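Side-chain contact in Ycf48-like protein (Thermosynechococcus elongatus, PDB 5OJ5), which is a seven-bladed beta-propeller that binds the C-terminal extension of D1 and probably assists early photosystem II assembly and replacement of photodamaged D1: residues A[327-330]-A[334-337]. Numbering follows the deposited sequence.
Sequences FILG and ILLR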
ATOM      1  N   PHE A 327      -0.235   3.157  10.294  1.00 11.52           N
ATOM      2  CA  PHE A 327       0.684   2.060  10.481  1.00 10.18           C
ATOM      3  C   PHE A 327       1.723   2.078   9.386  1.00 11.02           C
ATOM      4  O   PHE A 327       1.459   2.464   8.243  1.00 13.67           O
ATOM      5  CB  PHE A 327      -0.049   0.711  10.460  1.00 11.83           C
ATOM      6  CG  PHE A 327      -0.986   0.573  11.576  1.00 12.55           C
ATOM      7  CD1 PHE A 327      -0.610   0.015  12.766  1.00 13.94           C
ATOM      8  CD2 PHE A 327      -2.289   1.076  11.423  1.00 16.31           C
ATOM      9  CE1 PHE A 327      -1.551  -0.031  13.809  1.00 18.68           C
ATOM     10  CE2 PHE A 327      -3.194   1.030  12.427  1.00 20.27           C
ATOM     11  CZ  PHE A 327      -2.831   0.491  13.584  1.00 19.42           C
ATOM     12  N   ILE A 328       2.907   1.624   9.736  1.00 10.00           N
ATOM     13  CA  ILE A 328       3.965   1.398   8.757  1.00 10.77           C
ATOM     14  C   ILE A 328       4.362  -0.067   8.846  1.00 10.72           C
ATOM     15  O   ILE A 328       4.594  -0.594   9.941  1.00 11.86           O
ATOM     16  CB  ILE A 328       5.166   2.309   9.011  1.00 11.37           C
ATOM     17  CG1 ILE A 328       4.699   3.755   8.779  1.00 12.78           C
ATOM     18  CG2 ILE A 328       6.310   1.950   8.097  1.00 13.83           C
ATOM     19  CD1 ILE A 328       5.730   4.813   9.058  1.00 14.77           C
ATOM     20  N   LEU A 329       4.386  -0.723   7.700  1.00 11.43           N
ATOM     21  CA  LEU A 329       4.760  -2.133   7.594  1.00 13.03           C
ATOM     22  C   LEU A 329       6.276  -2.274   7.428  1.00 13.89           C
ATOM     23  O   LEU A 329       6.862  -1.702   6.497  1.00 14.86           O
ATOM     24  CB  LEU A 329       4.013  -2.813   6.441  1.00 14.05           C
ATOM     25  CG  LEU A 329       2.506  -2.610   6.372  1.00 16.38           C
ATOM     26  CD1 LEU A 329       1.918  -3.412   5.246  1.00 17.85           C
ATOM     27  CD2 LEU A 329       1.756  -2.952   7.624  1.00 17.93           C
ATOM     28  N   GLY A 330       6.901  -2.957   8.371  1.00 15.66           N
ATOM     29  CA  GLY A 330       8.290  -3.332   8.317  1.00 17.36           C
ATOM     30  C   GLY A 330       8.469  -4.767   7.885  1.00 20.20           C
ATOM     31  O   GLY A 330       7.546  -5.400   7.375  1.00 24.91           O
ATOM     32  N   ILE A 334       7.425  -6.663  12.043  1.00 14.45           N
ATOM     33  CA  ILE A 334       7.527  -5.347  12.652  1.00 14.75           C
ATOM     34  C   ILE A 334       6.469  -4.425  12.060  1.00 13.11           C
ATOM     35  O   ILE A 334       6.270  -4.368  10.832  1.00 14.14           O
ATOM     36  CB  ILE A 334       8.927  -4.775  12.419  1.00 16.48           C
ATOM     37  CG1 ILE A 334       9.958  -5.627  13.204  1.00 20.01           C
ATOM     38  CG2 ILE A 334       8.974  -3.269  12.798  1.00 18.15           C
ATOM     39  CD1 ILE A 334      11.381  -5.321  12.876  1.00 21.08           C
ATOM     40  N   LEU A 335       5.782  -3.716  12.952  1.00 12.77           N
ATOM     41  CA  LEU A 335       4.815  -2.688  12.643  0.51 12.35           C
ATOM     42  C   LEU A 335       5.239  -1.405  13.359  1.00 12.44           C
ATOM     43  O   LEU A 335       5.676  -1.488  14.483  1.00 16.80           O
ATOM     44  CB  LEU A 335       3.523  -3.287  13.232  0.51 14.04           C
ATOM     45  CG  LEU A 335       2.239  -2.594  12.859  0.51 14.69           C
ATOM     46  CD1 LEU A 335       2.052  -2.555  11.349  0.51 14.31           C
ATOM     47  CD2 LEU A 335       1.081  -3.353  13.516  0.51 15.82           C
ATOM     48  N   LEU A 336       5.042  -0.246  12.756  1.00 11.11           N
ATOM     49  CA  LEU A 336       5.004   0.983  13.545  1.00 10.80           C
ATOM     50  C   LEU A 336       3.567   1.453  13.606  1.00 10.74           C
ATOM     51  O   LEU A 336       2.842   1.381  12.597  1.00 11.27           O
ATOM     52  CB  LEU A 336       5.849   2.090  12.926  1.00 11.52           C
ATOM     53  CG  LEU A 336       7.286   1.728  12.552  1.00 13.24           C
ATOM     54  CD1 LEU A 336       7.977   2.964  11.925  1.00 13.99           C
ATOM     55  CD2 LEU A 336       8.024   1.168  13.705  1.00 15.81           C
ATOM     56  N   ARG A 337       3.147   1.962  14.761  1.00 10.69           N
ATOM     57  CA  ARG A 337       1.788   2.455  14.990  1.00 11.12           C
ATOM     58  C   ARG A 337       1.847   3.938  15.358  1.00 11.10           C
ATOM     59  O   ARG A 337       2.645   4.348  16.205  1.00 12.04           O
ATOM     60  CB  ARG A 337       1.108   1.678  16.117  1.00 12.43           C
ATOM     61  CG  ARG A 337      -0.329   2.130  16.376  1.00 13.41           C
ATOM     62  CD  ARG A 337      -0.986   1.227  17.415  1.00 15.90           C
ATOM     63  NE  ARG A 337      -0.573   1.609  18.751  1.00 19.10           N
ATOM     64  CZ  ARG A 337      -1.198   2.518  19.505  1.00 21.06           C
ATOM     65  NH1 ARG A 337      -2.261   3.159  19.073  1.00 20.52           N
ATOM     66  NH2 ARG A 337      -0.727   2.812  20.692  1.00 23.12           N
TER
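The carbonyl oxygen of Leu-336 is met twice from across the hairpin: it accepts the N-H of Ile-328, N to O 2.9 Å, and is also approached by the CA-H of Phe-327 in a weaker C-H...O contact, CA to O 3.1 Å. In turn, Ile-328 O takes the N-H of Leu-336 in the carbonyl plane with a nearly straight bond (166° at the hydrogen), and the CA of Leu-335 also points a hydrogen at it. Toward the turn, Gly-330 N reaches Ile-334 O by a more bent bond, 147° at the hydrogen. These strands are the two middle ones of a four-stranded antiparallel propeller blade; its edge strand 47-51 comes from near the start of the chain, so an N-terminal strand completes a blade otherwise built from the C-terminal end, the Velcro closure of a beta-propeller ring.

Side chains sort onto two faces. On one, Phe-327, Leu-329, Leu-335 and Arg-337 gather. Leu-335 sits between the first two: in the conformer described (Leu-335 was modelled in two), CD2 lies 3.8 Å from CD1 of Phe-327 and CD1 packs on CD2 of Leu-329. Met-61 of the neighbouring blade touches both Phe-327 and Leu-335. On the opposite face Ile-328 and Leu-336 pair CB to CB at 4.0 Å, and both pack on Trp-47, Phe-315 and Leu-292.

Arg-337 runs alongside the phenyl ring in the same direction. With CG anti to the backbone N (chi1 -179°) and chi2 also extended, the chain lays its methylenes by the ring before bending at chi3, and the guanidinium goes on to a salt bridge from NE to OE1 of Glu-48. The part of Arg-337 that meets the ring is its aliphatic stem: CG comes within 3.6 Å of CE1 of Phe-327.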